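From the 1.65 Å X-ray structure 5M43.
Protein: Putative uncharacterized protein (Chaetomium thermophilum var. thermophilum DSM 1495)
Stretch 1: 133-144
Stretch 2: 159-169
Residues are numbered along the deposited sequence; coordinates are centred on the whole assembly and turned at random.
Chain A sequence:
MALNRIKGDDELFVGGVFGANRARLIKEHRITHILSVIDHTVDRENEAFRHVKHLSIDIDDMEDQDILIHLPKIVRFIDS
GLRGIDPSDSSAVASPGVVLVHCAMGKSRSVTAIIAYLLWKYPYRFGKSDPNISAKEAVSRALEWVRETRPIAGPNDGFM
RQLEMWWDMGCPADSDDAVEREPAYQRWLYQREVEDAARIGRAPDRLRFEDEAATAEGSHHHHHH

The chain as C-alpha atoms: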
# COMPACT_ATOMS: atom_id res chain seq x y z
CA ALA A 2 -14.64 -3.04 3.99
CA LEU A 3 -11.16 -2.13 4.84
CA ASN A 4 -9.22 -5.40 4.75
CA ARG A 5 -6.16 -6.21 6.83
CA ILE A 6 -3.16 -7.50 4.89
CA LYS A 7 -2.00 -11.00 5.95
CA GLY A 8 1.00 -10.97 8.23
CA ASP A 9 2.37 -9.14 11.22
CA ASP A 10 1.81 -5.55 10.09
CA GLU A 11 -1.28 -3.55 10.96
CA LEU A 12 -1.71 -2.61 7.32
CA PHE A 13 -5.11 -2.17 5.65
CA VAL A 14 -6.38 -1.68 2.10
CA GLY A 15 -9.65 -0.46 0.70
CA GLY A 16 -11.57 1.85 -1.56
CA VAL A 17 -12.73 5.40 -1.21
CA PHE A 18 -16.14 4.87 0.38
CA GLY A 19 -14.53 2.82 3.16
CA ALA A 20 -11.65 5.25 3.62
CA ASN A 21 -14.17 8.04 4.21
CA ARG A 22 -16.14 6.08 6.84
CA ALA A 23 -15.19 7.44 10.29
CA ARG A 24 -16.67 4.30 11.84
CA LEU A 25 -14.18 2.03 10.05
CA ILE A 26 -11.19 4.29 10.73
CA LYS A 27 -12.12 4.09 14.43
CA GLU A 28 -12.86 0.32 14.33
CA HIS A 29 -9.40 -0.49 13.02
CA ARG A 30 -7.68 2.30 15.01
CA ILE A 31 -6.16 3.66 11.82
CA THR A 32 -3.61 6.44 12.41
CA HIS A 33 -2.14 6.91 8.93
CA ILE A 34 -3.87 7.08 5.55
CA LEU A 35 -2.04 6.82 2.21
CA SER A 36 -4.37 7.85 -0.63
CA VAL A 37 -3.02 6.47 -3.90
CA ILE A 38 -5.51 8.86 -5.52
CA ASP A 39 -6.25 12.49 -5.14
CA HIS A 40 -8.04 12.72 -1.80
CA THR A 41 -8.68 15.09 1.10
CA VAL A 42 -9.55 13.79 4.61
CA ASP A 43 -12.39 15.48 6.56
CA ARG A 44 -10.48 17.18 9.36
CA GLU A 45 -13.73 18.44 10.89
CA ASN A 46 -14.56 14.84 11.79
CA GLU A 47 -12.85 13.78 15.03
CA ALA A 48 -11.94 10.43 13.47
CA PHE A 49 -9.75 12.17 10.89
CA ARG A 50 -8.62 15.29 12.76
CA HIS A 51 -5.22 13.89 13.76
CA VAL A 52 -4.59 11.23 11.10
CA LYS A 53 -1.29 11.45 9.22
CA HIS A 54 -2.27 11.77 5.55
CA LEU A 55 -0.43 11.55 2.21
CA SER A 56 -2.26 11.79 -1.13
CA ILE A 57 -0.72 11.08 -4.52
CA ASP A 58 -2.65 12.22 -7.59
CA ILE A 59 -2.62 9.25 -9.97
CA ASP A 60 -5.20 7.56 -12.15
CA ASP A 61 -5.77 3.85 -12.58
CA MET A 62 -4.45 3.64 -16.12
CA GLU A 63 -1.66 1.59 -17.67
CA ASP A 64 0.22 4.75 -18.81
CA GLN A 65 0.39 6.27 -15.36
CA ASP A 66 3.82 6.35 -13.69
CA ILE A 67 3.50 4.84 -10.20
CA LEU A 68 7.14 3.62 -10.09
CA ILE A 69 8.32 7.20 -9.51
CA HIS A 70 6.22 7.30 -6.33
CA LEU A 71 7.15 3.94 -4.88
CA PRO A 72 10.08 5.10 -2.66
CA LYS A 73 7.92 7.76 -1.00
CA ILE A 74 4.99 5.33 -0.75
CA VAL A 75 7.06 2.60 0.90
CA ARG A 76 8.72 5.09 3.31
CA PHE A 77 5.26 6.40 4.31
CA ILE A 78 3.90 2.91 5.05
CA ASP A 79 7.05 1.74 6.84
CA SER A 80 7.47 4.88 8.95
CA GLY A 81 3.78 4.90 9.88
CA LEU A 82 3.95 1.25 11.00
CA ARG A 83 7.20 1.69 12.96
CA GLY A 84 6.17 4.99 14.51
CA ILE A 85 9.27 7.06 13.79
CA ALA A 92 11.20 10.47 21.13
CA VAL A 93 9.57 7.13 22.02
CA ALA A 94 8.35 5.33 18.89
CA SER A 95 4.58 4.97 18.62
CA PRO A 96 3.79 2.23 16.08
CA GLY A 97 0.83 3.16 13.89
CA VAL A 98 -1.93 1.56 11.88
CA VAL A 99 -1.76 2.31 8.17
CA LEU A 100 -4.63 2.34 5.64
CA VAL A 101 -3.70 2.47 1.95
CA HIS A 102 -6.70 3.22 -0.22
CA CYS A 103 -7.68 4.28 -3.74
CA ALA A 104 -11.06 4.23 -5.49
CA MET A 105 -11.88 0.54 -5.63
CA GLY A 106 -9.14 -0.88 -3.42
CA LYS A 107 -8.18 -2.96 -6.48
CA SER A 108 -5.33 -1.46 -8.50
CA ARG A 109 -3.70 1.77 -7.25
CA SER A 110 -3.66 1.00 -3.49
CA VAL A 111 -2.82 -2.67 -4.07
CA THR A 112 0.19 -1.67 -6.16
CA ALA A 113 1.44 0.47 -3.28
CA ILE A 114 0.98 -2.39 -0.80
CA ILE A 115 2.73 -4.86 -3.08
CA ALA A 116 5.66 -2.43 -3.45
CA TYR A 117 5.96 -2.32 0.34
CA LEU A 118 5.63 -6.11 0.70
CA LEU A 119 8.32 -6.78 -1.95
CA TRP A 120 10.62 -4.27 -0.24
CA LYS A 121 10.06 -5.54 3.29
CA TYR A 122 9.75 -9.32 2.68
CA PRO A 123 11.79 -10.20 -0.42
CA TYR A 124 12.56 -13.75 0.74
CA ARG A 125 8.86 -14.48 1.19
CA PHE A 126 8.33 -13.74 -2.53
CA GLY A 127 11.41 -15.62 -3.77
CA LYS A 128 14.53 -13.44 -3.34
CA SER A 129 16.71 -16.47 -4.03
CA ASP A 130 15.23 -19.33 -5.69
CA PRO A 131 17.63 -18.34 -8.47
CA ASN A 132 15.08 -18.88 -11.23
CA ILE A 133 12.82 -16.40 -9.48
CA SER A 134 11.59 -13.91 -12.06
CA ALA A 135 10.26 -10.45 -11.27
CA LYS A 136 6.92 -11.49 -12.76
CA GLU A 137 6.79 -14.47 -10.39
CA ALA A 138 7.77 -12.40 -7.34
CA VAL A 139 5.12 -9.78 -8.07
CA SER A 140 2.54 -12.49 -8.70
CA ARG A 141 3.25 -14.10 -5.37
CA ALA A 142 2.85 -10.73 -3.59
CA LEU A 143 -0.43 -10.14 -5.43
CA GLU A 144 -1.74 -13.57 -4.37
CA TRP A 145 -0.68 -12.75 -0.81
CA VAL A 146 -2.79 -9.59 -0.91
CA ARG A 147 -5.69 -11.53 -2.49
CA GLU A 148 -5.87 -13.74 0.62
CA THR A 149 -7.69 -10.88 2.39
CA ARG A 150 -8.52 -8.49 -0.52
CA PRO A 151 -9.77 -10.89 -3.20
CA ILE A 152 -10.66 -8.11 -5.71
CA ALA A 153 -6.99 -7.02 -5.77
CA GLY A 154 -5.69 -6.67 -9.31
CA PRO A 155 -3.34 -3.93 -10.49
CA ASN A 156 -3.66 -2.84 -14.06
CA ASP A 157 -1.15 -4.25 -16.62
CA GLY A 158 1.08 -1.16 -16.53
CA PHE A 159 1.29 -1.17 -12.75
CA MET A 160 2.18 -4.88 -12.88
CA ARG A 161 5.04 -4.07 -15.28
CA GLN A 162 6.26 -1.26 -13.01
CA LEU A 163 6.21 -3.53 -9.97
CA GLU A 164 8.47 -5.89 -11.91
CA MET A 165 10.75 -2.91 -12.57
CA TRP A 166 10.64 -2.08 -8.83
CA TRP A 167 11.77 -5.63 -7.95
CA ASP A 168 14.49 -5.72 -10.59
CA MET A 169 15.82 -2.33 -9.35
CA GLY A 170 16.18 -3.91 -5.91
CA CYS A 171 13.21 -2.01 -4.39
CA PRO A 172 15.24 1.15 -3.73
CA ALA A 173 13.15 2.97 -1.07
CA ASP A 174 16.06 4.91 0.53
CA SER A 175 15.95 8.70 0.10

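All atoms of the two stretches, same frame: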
# COMPACT_ATOMS: atom_id res chain seq x y z
N ILE A 133 13.93 -17.26 -9.88
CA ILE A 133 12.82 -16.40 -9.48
C ILE A 133 12.81 -15.22 -10.44
O ILE A 133 13.82 -14.51 -10.57
CB ILE A 133 12.98 -15.92 -8.02
CG1 ILE A 133 11.71 -15.21 -7.58
CG2 ILE A 133 14.21 -14.99 -7.82
CD1 ILE A 133 10.55 -16.09 -7.69
N SER A 134 11.73 -15.05 -11.18
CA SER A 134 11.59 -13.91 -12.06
C SER A 134 10.86 -12.77 -11.34
O SER A 134 10.16 -13.00 -10.35
CB SER A 134 10.82 -14.29 -13.33
OG SER A 134 9.48 -14.64 -12.98
N ALA A 135 11.04 -11.55 -11.84
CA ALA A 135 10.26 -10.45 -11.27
C ALA A 135 8.76 -10.71 -11.41
O ALA A 135 7.99 -10.39 -10.50
CB ALA A 135 10.63 -9.13 -11.95
N LYS A 136 8.34 -11.20 -12.56
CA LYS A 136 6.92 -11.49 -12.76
C LYS A 136 6.43 -12.47 -11.71
O LYS A 136 5.35 -12.28 -11.11
CB LYS A 136 6.72 -12.05 -14.18
CG LYS A 136 5.25 -12.29 -14.46
CD LYS A 136 5.09 -13.04 -15.77
CE LYS A 136 4.62 -12.10 -16.87
NZ LYS A 136 3.11 -12.26 -16.97
N GLU A 137 7.23 -13.50 -11.40
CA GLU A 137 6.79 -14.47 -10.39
C GLU A 137 6.77 -13.85 -9.00
O GLU A 137 5.83 -14.07 -8.23
CB GLU A 137 7.64 -15.73 -10.41
CG GLU A 137 7.53 -16.51 -9.07
CD GLU A 137 7.81 -18.01 -9.17
OE1 GLU A 137 8.35 -18.46 -10.22
OE2 GLU A 137 7.57 -18.72 -8.16
N ALA A 138 7.76 -13.00 -8.67
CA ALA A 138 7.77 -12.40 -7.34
C ALA A 138 6.56 -11.50 -7.15
O ALA A 138 5.87 -11.54 -6.11
CB ALA A 138 9.09 -11.63 -7.15
N VAL A 139 6.26 -10.69 -8.16
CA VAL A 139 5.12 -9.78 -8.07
C VAL A 139 3.84 -10.58 -7.95
O VAL A 139 2.91 -10.20 -7.22
CB VAL A 139 5.12 -8.85 -9.31
CG1 VAL A 139 3.84 -8.02 -9.40
CG2 VAL A 139 6.33 -7.92 -9.24
N SER A 140 3.75 -11.66 -8.73
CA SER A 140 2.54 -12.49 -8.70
C SER A 140 2.32 -13.09 -7.32
O SER A 140 1.18 -13.18 -6.81
CB SER A 140 2.66 -13.60 -9.75
OG SER A 140 1.54 -14.49 -9.58
N ARG A 141 3.40 -13.53 -6.70
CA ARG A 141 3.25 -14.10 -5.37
C ARG A 141 2.80 -13.04 -4.36
O ARG A 141 2.03 -13.35 -3.44
CB ARG A 141 4.56 -14.77 -4.95
CG ARG A 141 4.80 -16.03 -5.78
CD ARG A 141 6.22 -16.57 -5.69
NE ARG A 141 6.58 -16.84 -4.31
CZ ARG A 141 7.64 -17.56 -3.95
NH1 ARG A 141 7.90 -17.75 -2.65
NH2 ARG A 141 8.42 -18.10 -4.88
N ALA A 142 3.30 -11.80 -4.49
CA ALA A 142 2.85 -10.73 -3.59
C ALA A 142 1.39 -10.38 -3.86
O ALA A 142 0.62 -10.15 -2.91
CB ALA A 142 3.74 -9.49 -3.73
N LEU A 143 0.98 -10.38 -5.13
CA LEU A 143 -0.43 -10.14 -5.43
C LEU A 143 -1.31 -11.23 -4.83
O LEU A 143 -2.38 -10.94 -4.28
CB LEU A 143 -0.62 -10.01 -6.96
CG LEU A 143 -2.08 -10.07 -7.44
CD1 LEU A 143 -2.83 -8.88 -6.87
CD2 LEU A 143 -2.11 -9.95 -8.95
N GLU A 144 -0.91 -12.50 -4.96
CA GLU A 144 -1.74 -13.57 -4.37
C GLU A 144 -1.77 -13.48 -2.85
O GLU A 144 -2.79 -13.79 -2.21
CB GLU A 144 -1.23 -14.93 -4.80
CG GLU A 144 -1.32 -15.18 -6.27
CD GLU A 144 -2.74 -15.00 -6.73
OE1 GLU A 144 -3.68 -15.52 -6.07
OE2 GLU A 144 -2.94 -14.30 -7.73
N PHE A 159 0.80 -1.07 -14.12
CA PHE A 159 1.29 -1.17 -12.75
C PHE A 159 2.00 -2.48 -12.50
O PHE A 159 3.00 -2.52 -11.77
CB PHE A 159 0.11 -1.02 -11.78
CG PHE A 159 -0.50 0.36 -11.76
CD1 PHE A 159 0.14 1.43 -12.39
CD2 PHE A 159 -1.67 0.59 -11.05
CE1 PHE A 159 -0.44 2.70 -12.39
CE2 PHE A 159 -2.26 1.83 -11.00
CZ PHE A 159 -1.67 2.90 -11.67
N MET A 160 1.48 -3.60 -13.06
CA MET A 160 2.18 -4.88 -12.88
C MET A 160 3.58 -4.81 -13.47
O MET A 160 4.54 -5.26 -12.82
CB MET A 160 1.38 -6.02 -13.53
CG MET A 160 0.06 -6.26 -12.79
SD MET A 160 0.20 -6.90 -11.12
CE MET A 160 0.65 -8.58 -11.51
N ARG A 161 3.71 -4.23 -14.67
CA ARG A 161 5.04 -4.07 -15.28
C ARG A 161 5.94 -3.22 -14.39
O ARG A 161 7.14 -3.52 -14.26
CB ARG A 161 4.94 -3.43 -16.68
CG ARG A 161 4.26 -4.36 -17.65
CD ARG A 161 4.24 -3.81 -19.11
NE ARG A 161 3.64 -2.49 -19.31
CZ ARG A 161 2.38 -2.30 -19.74
NH1 ARG A 161 1.90 -1.06 -19.95
NH2 ARG A 161 1.57 -3.34 -19.96
N GLN A 162 5.42 -2.13 -13.83
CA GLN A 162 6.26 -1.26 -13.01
C GLN A 162 6.67 -1.92 -11.71
O GLN A 162 7.73 -1.62 -11.19
CB GLN A 162 5.53 0.06 -12.74
CG GLN A 162 5.27 0.83 -14.06
CD GLN A 162 4.44 2.07 -13.95
OE1 GLN A 162 3.40 2.19 -14.64
NE2 GLN A 162 4.93 3.04 -13.24
N LEU A 163 5.80 -2.77 -11.15
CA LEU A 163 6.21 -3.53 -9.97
C LEU A 163 7.34 -4.49 -10.29
O LEU A 163 8.21 -4.75 -9.45
CB LEU A 163 5.02 -4.30 -9.39
CG LEU A 163 4.02 -3.38 -8.70
CD1 LEU A 163 2.73 -4.20 -8.42
CD2 LEU A 163 4.57 -2.82 -7.38
N GLU A 164 7.34 -5.05 -11.51
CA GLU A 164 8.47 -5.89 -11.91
C GLU A 164 9.72 -5.04 -12.02
O GLU A 164 10.80 -5.47 -11.58
CB GLU A 164 8.17 -6.61 -13.24
CG GLU A 164 7.09 -7.71 -13.14
CD GLU A 164 6.59 -8.16 -14.52
OE1 GLU A 164 5.52 -8.80 -14.55
OE2 GLU A 164 7.23 -7.83 -15.52
N MET A 165 9.59 -3.82 -12.57
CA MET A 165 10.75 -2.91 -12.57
C MET A 165 11.24 -2.63 -11.16
O MET A 165 12.44 -2.66 -10.89
CB MET A 165 10.39 -1.57 -13.24
CG MET A 165 9.69 -1.70 -14.54
SD MET A 165 9.55 -0.12 -15.40
CE MET A 165 8.24 0.81 -14.87
N TRP A 166 10.31 -2.32 -10.25
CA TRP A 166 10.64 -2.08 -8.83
C TRP A 166 11.48 -3.21 -8.24
O TRP A 166 12.56 -2.98 -7.66
CB TRP A 166 9.32 -1.90 -8.10
CG TRP A 166 9.40 -1.69 -6.59
CD1 TRP A 166 8.85 -2.48 -5.61
CD2 TRP A 166 10.04 -0.58 -5.93
NE1 TRP A 166 9.13 -1.93 -4.37
CE2 TRP A 166 9.82 -0.77 -4.53
CE3 TRP A 166 10.74 0.55 -6.38
CZ2 TRP A 166 10.28 0.12 -3.59
CZ3 TRP A 166 11.20 1.44 -5.45
CH2 TRP A 166 10.96 1.22 -4.05
N TRP A 167 11.03 -4.45 -8.43
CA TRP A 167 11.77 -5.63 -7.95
C TRP A 167 13.15 -5.70 -8.59
O TRP A 167 14.18 -5.92 -7.91
CB TRP A 167 10.98 -6.89 -8.31
CG TRP A 167 11.62 -8.20 -7.90
CD1 TRP A 167 12.30 -9.08 -8.69
CD2 TRP A 167 11.57 -8.81 -6.59
NE1 TRP A 167 12.68 -10.18 -7.98
CE2 TRP A 167 12.23 -10.06 -6.69
CE3 TRP A 167 11.05 -8.41 -5.36
CZ2 TRP A 167 12.39 -10.91 -5.58
CZ3 TRP A 167 11.16 -9.28 -4.28
CH2 TRP A 167 11.87 -10.49 -4.39
N ASP A 168 13.21 -5.60 -9.91
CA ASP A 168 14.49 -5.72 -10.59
C ASP A 168 15.47 -4.57 -10.26
O ASP A 168 16.68 -4.75 -10.43
CB ASP A 168 14.28 -5.80 -12.11
CG ASP A 168 13.85 -7.19 -12.61
OD1 ASP A 168 14.00 -8.18 -11.86
OD2 ASP A 168 13.36 -7.28 -13.77
N MET A 169 14.99 -3.41 -9.84
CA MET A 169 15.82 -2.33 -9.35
C MET A 169 16.24 -2.55 -7.89
O MET A 169 17.02 -1.75 -7.36
CB MET A 169 15.12 -0.96 -9.52
CG MET A 169 14.93 -0.51 -11.02
SD MET A 169 13.77 0.88 -11.11
CE MET A 169 14.92 2.27 -10.86
O HOH W 1 13.44 -10.71 -13.17

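No direct hydrogen bond or salt bridge links these two helices; the one polar link between them runs through a water molecule. That water accepts from Ala135 N at 2.9 Å and donates to Asp168 OD1, also at 2.9 Å. Ala135 lies in the first turn of its helix, where the backbone NH has no carbonyl one turn earlier in the helix to bond with, so the water gives it a partner and ties it to the carboxylate of Asp168. Just before it, Ser134 serves as the N-cap: its chi1 of 65° (p) brings OG to 3.0 Å from Glu137 N, which donates to it.

Everything else is packing. The helices cross at 112° with their axes 8.7 Å apart at closest approach, and the contact buries 502 Å² summed over both sides. Where the backbones come nearest, the residue is a small one: Ala135 CA lies 4.9 Å from Glu164 CA. Ala135 CB points toward the second helix and rests 3.7 Å from Glu164 O and 3.8 Å from Glu164 CB, so backbone and the base of a side chain meet almost directly.

Trp167, with chi1 at 180° (t), lays its indole along the start of the first helix. Ala138 CB sits over one face of the ring, 3.7 Å from the centroid of the six-membered ring and 16° off its normal, a CH-pi contact; its nearest ring atom is Trp167 CE2, at 3.5 Å from Ala138 CB. A methyl group suits this place because it fills the space above the flat ring while letting the ring lie close to the helix. Ala135 CB adds an apolar contact with Trp167 CD1 at 3.7 Å.

One turn further along, Val139 points toward the partner helix. Both Val139 methyls pack on Leu163, CG1 and CG2 each 3.9 Å from Leu163 CB, with CG2 also 3.7 Å from Leu163 O; CG1 lies 3.9 Å from Met160 CE as well. The branched side chain is short and broad, which suits a place pressed against the partner helix. Met160 leaves its backbone sideways, but its flexible chain, m at all three chi angles, brings its end nearer, and Met160 CE also reaches Leu143 CD2 at 4.0 Å, extending the apolar patch by another turn.

Glu164 fits a mixed setting: its aliphatic portion covers the packing, with Glu164 CG 4.0 Å from Val139 CG2, and its carboxylate lies beside exposed Lys136, Glu164 OE1 being 3.5 Å from Lys136 CB. The lysine's end leads away, so no salt bridge forms.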